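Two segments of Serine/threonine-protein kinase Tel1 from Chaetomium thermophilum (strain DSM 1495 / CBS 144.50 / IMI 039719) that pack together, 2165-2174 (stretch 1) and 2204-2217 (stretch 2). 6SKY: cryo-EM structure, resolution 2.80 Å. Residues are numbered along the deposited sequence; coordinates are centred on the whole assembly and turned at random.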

# COMPACT_ATOMS: atom_id res chain seq x y z
N MET A 2165 -26.45 -9.61 10.07
CA MET A 2165 -25.23 -8.81 10.07
C MET A 2165 -24.01 -9.63 9.67
O MET A 2165 -23.16 -9.15 8.92
CB MET A 2165 -25.02 -8.18 11.44
CG MET A 2165 -25.70 -6.85 11.63
SD MET A 2165 -25.64 -6.32 13.34
CE MET A 2165 -25.37 -4.57 13.13
N LEU A 2166 -23.90 -10.85 10.17
CA LEU A 2166 -22.75 -11.68 9.81
C LEU A 2166 -22.75 -12.02 8.32
O LEU A 2166 -21.70 -12.06 7.67
CB LEU A 2166 -22.72 -12.94 10.66
CG LEU A 2166 -22.55 -12.70 12.16
CD1 LEU A 2166 -22.67 -13.98 12.93
CD2 LEU A 2166 -21.22 -12.07 12.44
N LEU A 2167 -23.94 -12.24 7.77
CA LEU A 2167 -24.07 -12.45 6.33
C LEU A 2167 -23.59 -11.24 5.54
O LEU A 2167 -22.81 -11.36 4.57
CB LEU A 2167 -25.52 -12.77 6.03
CG LEU A 2167 -26.06 -13.18 4.67
CD1 LEU A 2167 -25.39 -14.42 4.19
CD2 LEU A 2167 -27.53 -13.42 4.86
N SER A 2168 -24.03 -10.05 5.94
CA SER A 2168 -23.57 -8.84 5.27
C SER A 2168 -22.07 -8.67 5.40
O SER A 2168 -21.44 -8.10 4.51
CB SER A 2168 -24.28 -7.61 5.83
OG SER A 2168 -25.66 -7.68 5.60
N SER A 2169 -21.48 -9.14 6.49
CA SER A 2169 -20.04 -8.98 6.66
C SER A 2169 -19.27 -9.88 5.70
O SER A 2169 -18.24 -9.46 5.15
CB SER A 2169 -19.64 -9.28 8.10
OG SER A 2169 -19.72 -10.66 8.35
N ASP A 2170 -19.75 -11.10 5.46
CA ASP A 2170 -19.17 -11.91 4.39
C ASP A 2170 -19.22 -11.19 3.05
O ASP A 2170 -18.22 -11.10 2.33
CB ASP A 2170 -19.90 -13.25 4.28
CG ASP A 2170 -19.97 -13.98 5.58
OD1 ASP A 2170 -19.36 -13.52 6.56
OD2 ASP A 2170 -20.65 -15.02 5.64
N ILE A 2171 -20.41 -10.68 2.69
CA ILE A 2171 -20.56 -10.03 1.39
C ILE A 2171 -19.62 -8.84 1.28
O ILE A 2171 -18.93 -8.67 0.27
CB ILE A 2171 -22.01 -9.61 1.15
CG1 ILE A 2171 -22.92 -10.82 1.16
CG2 ILE A 2171 -22.14 -8.93 -0.17
CD1 ILE A 2171 -24.35 -10.48 1.28
N PHE A 2172 -19.58 -7.98 2.29
CA PHE A 2172 -18.72 -6.81 2.25
C PHE A 2172 -17.25 -7.19 2.23
O PHE A 2172 -16.43 -6.43 1.73
CB PHE A 2172 -18.99 -5.90 3.45
CG PHE A 2172 -20.20 -5.06 3.30
CD1 PHE A 2172 -20.44 -4.37 2.14
CD2 PHE A 2172 -21.12 -4.97 4.32
CE1 PHE A 2172 -21.56 -3.60 2.01
CE2 PHE A 2172 -22.23 -4.21 4.19
CZ PHE A 2172 -22.46 -3.52 3.03
N ARG A 2173 -16.90 -8.34 2.80
CA ARG A 2173 -15.51 -8.76 2.75
C ARG A 2173 -15.11 -9.11 1.33
O ARG A 2173 -14.01 -8.76 0.89
CB ARG A 2173 -15.28 -9.94 3.68
CG ARG A 2173 -13.84 -10.35 3.78
CD ARG A 2173 -13.56 -11.09 5.07
NE ARG A 2173 -13.93 -10.33 6.25
CZ ARG A 2173 -14.90 -10.68 7.08
NH1 ARG A 2173 -15.18 -9.94 8.13
NH2 ARG A 2173 -15.58 -11.79 6.85
N PHE A 2174 -15.97 -9.81 0.57
CA PHE A 2174 -15.56 -10.13 -0.79
C PHE A 2174 -15.36 -8.89 -1.65
O PHE A 2174 -14.51 -8.88 -2.55
CB PHE A 2174 -16.55 -11.06 -1.48
CG PHE A 2174 -16.16 -11.40 -2.89
CD1 PHE A 2174 -15.22 -12.38 -3.15
CD2 PHE A 2174 -16.70 -10.72 -3.96
CE1 PHE A 2174 -14.85 -12.68 -4.44
CE2 PHE A 2174 -16.33 -11.02 -5.25
CZ PHE A 2174 -15.40 -12.00 -5.49
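Stretch 2, residues 2204-2217: AAIKMEAANALWDH

Stretch 2 is helical, as is stretch 1, and both helices begin earlier in the chain. The two run in nearly the same direction. The angle between their N-to-C directions is 19°, and the axes come no closer than 11.5 Å. This is a wide spacing, so the contact is made by side chains, and it buries 316 Å² in all. The register is set by two pairs: the CA of Leu-2166 lies 7.6 Å from the CA of Glu-2209, and the CA of Arg-2173 lies 8.4 Å from the CA of Asp-2216. The second pair lies seven residues beyond the first on both helices, about two turns.

Arg-2173 gives up the most surface, 92 Å². Its CA-to-CB bond points toward stretch 2, and chi1 and chi2 are both t, so the chain extends before turning at chi3 (m). The side chain settles as a knob among Glu-2209, Asn-2212, Ala-2213 and Asp-2216. These four residues follow an i, i+3, i+4, i+7 pattern, which places them on one side of a helix.

Glu-2209 is next, with 63 Å² covered. Its CB also points toward the partner, with chi1 t and chi2 p. It forms a salt bridge with Arg-2173. NH1 of Arg-2173 donates to OE1 of Glu-2209 at 3.1 Å, with a nearly straight angle of 170°. The same NH1 lies 2.6 Å from OE2 of Glu-2209, but the angle there is 117° and the bond is weak. OE2 sits at the edge of the guanidinium, near its plane. OE1 of Glu-2209 also lies 3.2 Å from OG of Ser-2169. That hydroxyl donates to its own helix, from OG of Ser-2169 to O of Leu-2166 at 2.5 Å.

A second, longer salt bridge joins NE of Arg-2173 to OD1 of Asp-2216 at 3.5 Å. Thus the arginine meets two acids two turns apart on stretch 2. Between them in sequence, Asn-2212 lies over one face of the guanidinium, its CB 3.4 Å from NH1 of Arg-2173.

Leu-2166 covers the other end of the contact, with 58 Å² buried. Its CB points sideways, but the end of the side chain comes nearer to stretch 2. CD1 of Leu-2166 packs against CB of Ala-2205 at 4.2 Å. CD2 of Leu-2166 reaches CB of Glu-2209 at 4.1 Å. Glu-2209 therefore meets the leucine through its CB and the arginine through its carboxylate, linking the apolar and charged parts of the contact.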

# COMPACT_ATOMS: atom_id res chain seq x y z
N ALA A 2204 -18.62 -15.57 20.67
CA ALA A 2204 -17.55 -16.17 19.88
C ALA A 2204 -17.64 -15.77 18.41
O ALA A 2204 -16.63 -15.42 17.81
CB ALA A 2204 -17.59 -17.68 20.01
N ALA A 2205 -18.84 -15.77 17.84
CA ALA A 2205 -18.98 -15.38 16.44
C ALA A 2205 -18.73 -13.90 16.25
O ALA A 2205 -18.14 -13.48 15.24
CB ALA A 2205 -20.37 -15.76 15.94
N ILE A 2206 -19.13 -13.08 17.21
CA ILE A 2206 -18.93 -11.64 17.10
C ILE A 2206 -17.46 -11.29 17.29
O ILE A 2206 -16.92 -10.42 16.59
CB ILE A 2206 -19.84 -10.92 18.10
CG1 ILE A 2206 -21.29 -11.03 17.64
CG2 ILE A 2206 -19.44 -9.49 18.24
CD1 ILE A 2206 -22.27 -10.47 18.58
N LYS A 2207 -16.77 -11.98 18.20
CA LYS A 2207 -15.35 -11.74 18.35
C LYS A 2207 -14.56 -12.28 17.17
O LYS A 2207 -13.54 -11.69 16.80
CB LYS A 2207 -14.86 -12.34 19.66
CG LYS A 2207 -15.30 -11.54 20.87
CD LYS A 2207 -14.72 -12.09 22.16
CE LYS A 2207 -15.22 -13.49 22.43
NZ LYS A 2207 -14.68 -14.04 23.70
N MET A 2208 -15.02 -13.35 16.54
CA MET A 2208 -14.36 -13.80 15.32
C MET A 2208 -14.57 -12.82 14.18
O MET A 2208 -13.67 -12.63 13.35
CB MET A 2208 -14.86 -15.17 14.93
CG MET A 2208 -14.31 -15.65 13.61
SD MET A 2208 -14.41 -17.42 13.46
CE MET A 2208 -13.82 -17.86 15.08
N GLU A 2209 -15.73 -12.17 14.11
CA GLU A 2209 -15.92 -11.13 13.11
C GLU A 2209 -14.99 -9.94 13.37
O GLU A 2209 -14.44 -9.36 12.43
CB GLU A 2209 -17.37 -10.68 13.09
CG GLU A 2209 -17.65 -9.57 12.11
CD GLU A 2209 -17.04 -9.83 10.74
OE1 GLU A 2209 -17.17 -10.97 10.24
OE2 GLU A 2209 -16.44 -8.90 10.17
N ALA A 2210 -14.81 -9.58 14.63
CA ALA A 2210 -13.87 -8.51 14.95
C ALA A 2210 -12.45 -8.88 14.55
O ALA A 2210 -11.70 -8.04 14.02
CB ALA A 2210 -13.93 -8.18 16.43
N ALA A 2211 -12.05 -10.12 14.79
CA ALA A 2211 -10.73 -10.57 14.37
C ALA A 2211 -10.59 -10.54 12.86
O ALA A 2211 -9.52 -10.23 12.34
CB ALA A 2211 -10.46 -11.97 14.91
N ASN A 2212 -11.65 -10.88 12.13
CA ASN A 2212 -11.60 -10.81 10.68
C ASN A 2212 -11.41 -9.38 10.19
O ASN A 2212 -10.65 -9.13 9.25
CB ASN A 2212 -12.86 -11.40 10.08
CG ASN A 2212 -12.83 -12.88 10.01
OD1 ASN A 2212 -11.78 -13.47 9.82
ND2 ASN A 2212 -13.98 -13.51 10.15
N ALA A 2213 -12.09 -8.43 10.82
CA ALA A 2213 -11.90 -7.03 10.46
C ALA A 2213 -10.46 -6.60 10.70
O ALA A 2213 -9.84 -5.96 9.84
CB ALA A 2213 -12.87 -6.16 11.25
N LEU A 2214 -9.91 -6.94 11.87
CA LEU A 2214 -8.51 -6.62 12.15
C LEU A 2214 -7.58 -7.21 11.10
O LEU A 2214 -6.71 -6.52 10.57
CB LEU A 2214 -8.12 -7.12 13.54
CG LEU A 2214 -8.61 -6.29 14.71
CD1 LEU A 2214 -8.16 -6.90 16.01
CD2 LEU A 2214 -8.10 -4.89 14.58
N TRP A 2215 -7.74 -8.49 10.80
CA TRP A 2215 -6.87 -9.13 9.82
C TRP A 2215 -6.97 -8.47 8.46
O TRP A 2215 -5.98 -8.38 7.74
CB TRP A 2215 -7.20 -10.61 9.70
CG TRP A 2215 -6.38 -11.33 8.68
CD1 TRP A 2215 -6.71 -11.56 7.39
CD2 TRP A 2215 -5.09 -11.90 8.88
NE1 TRP A 2215 -5.71 -12.24 6.76
CE2 TRP A 2215 -4.69 -12.46 7.66
CE3 TRP A 2215 -4.22 -11.99 9.97
CZ2 TRP A 2215 -3.49 -13.11 7.49
CZ3 TRP A 2215 -3.02 -12.63 9.80
CH2 TRP A 2215 -2.67 -13.18 8.58
N ASP A 2216 -8.16 -8.02 8.09
CA ASP A 2216 -8.29 -7.40 6.78
C ASP A 2216 -7.84 -5.95 6.76
O ASP A 2216 -7.70 -5.38 5.67
CB ASP A 2216 -9.73 -7.51 6.30
CG ASP A 2216 -10.06 -8.91 5.80
OD1 ASP A 2216 -10.54 -9.73 6.60
OD2 ASP A 2216 -9.80 -9.19 4.61
N HIS A 2217 -7.58 -5.34 7.90
CA HIS A 2217 -6.94 -4.03 7.91
C HIS A 2217 -5.43 -4.09 8.05
O HIS A 2217 -4.79 -3.04 8.04
CB HIS A 2217 -7.51 -3.16 9.02
CG HIS A 2217 -8.72 -2.39 8.60
ND1 HIS A 2217 -9.99 -2.92 8.65
CD2 HIS A 2217 -8.84 -1.15 8.10
CE1 HIS A 2217 -10.85 -2.02 8.21
NE2 HIS A 2217 -10.18 -0.94 7.87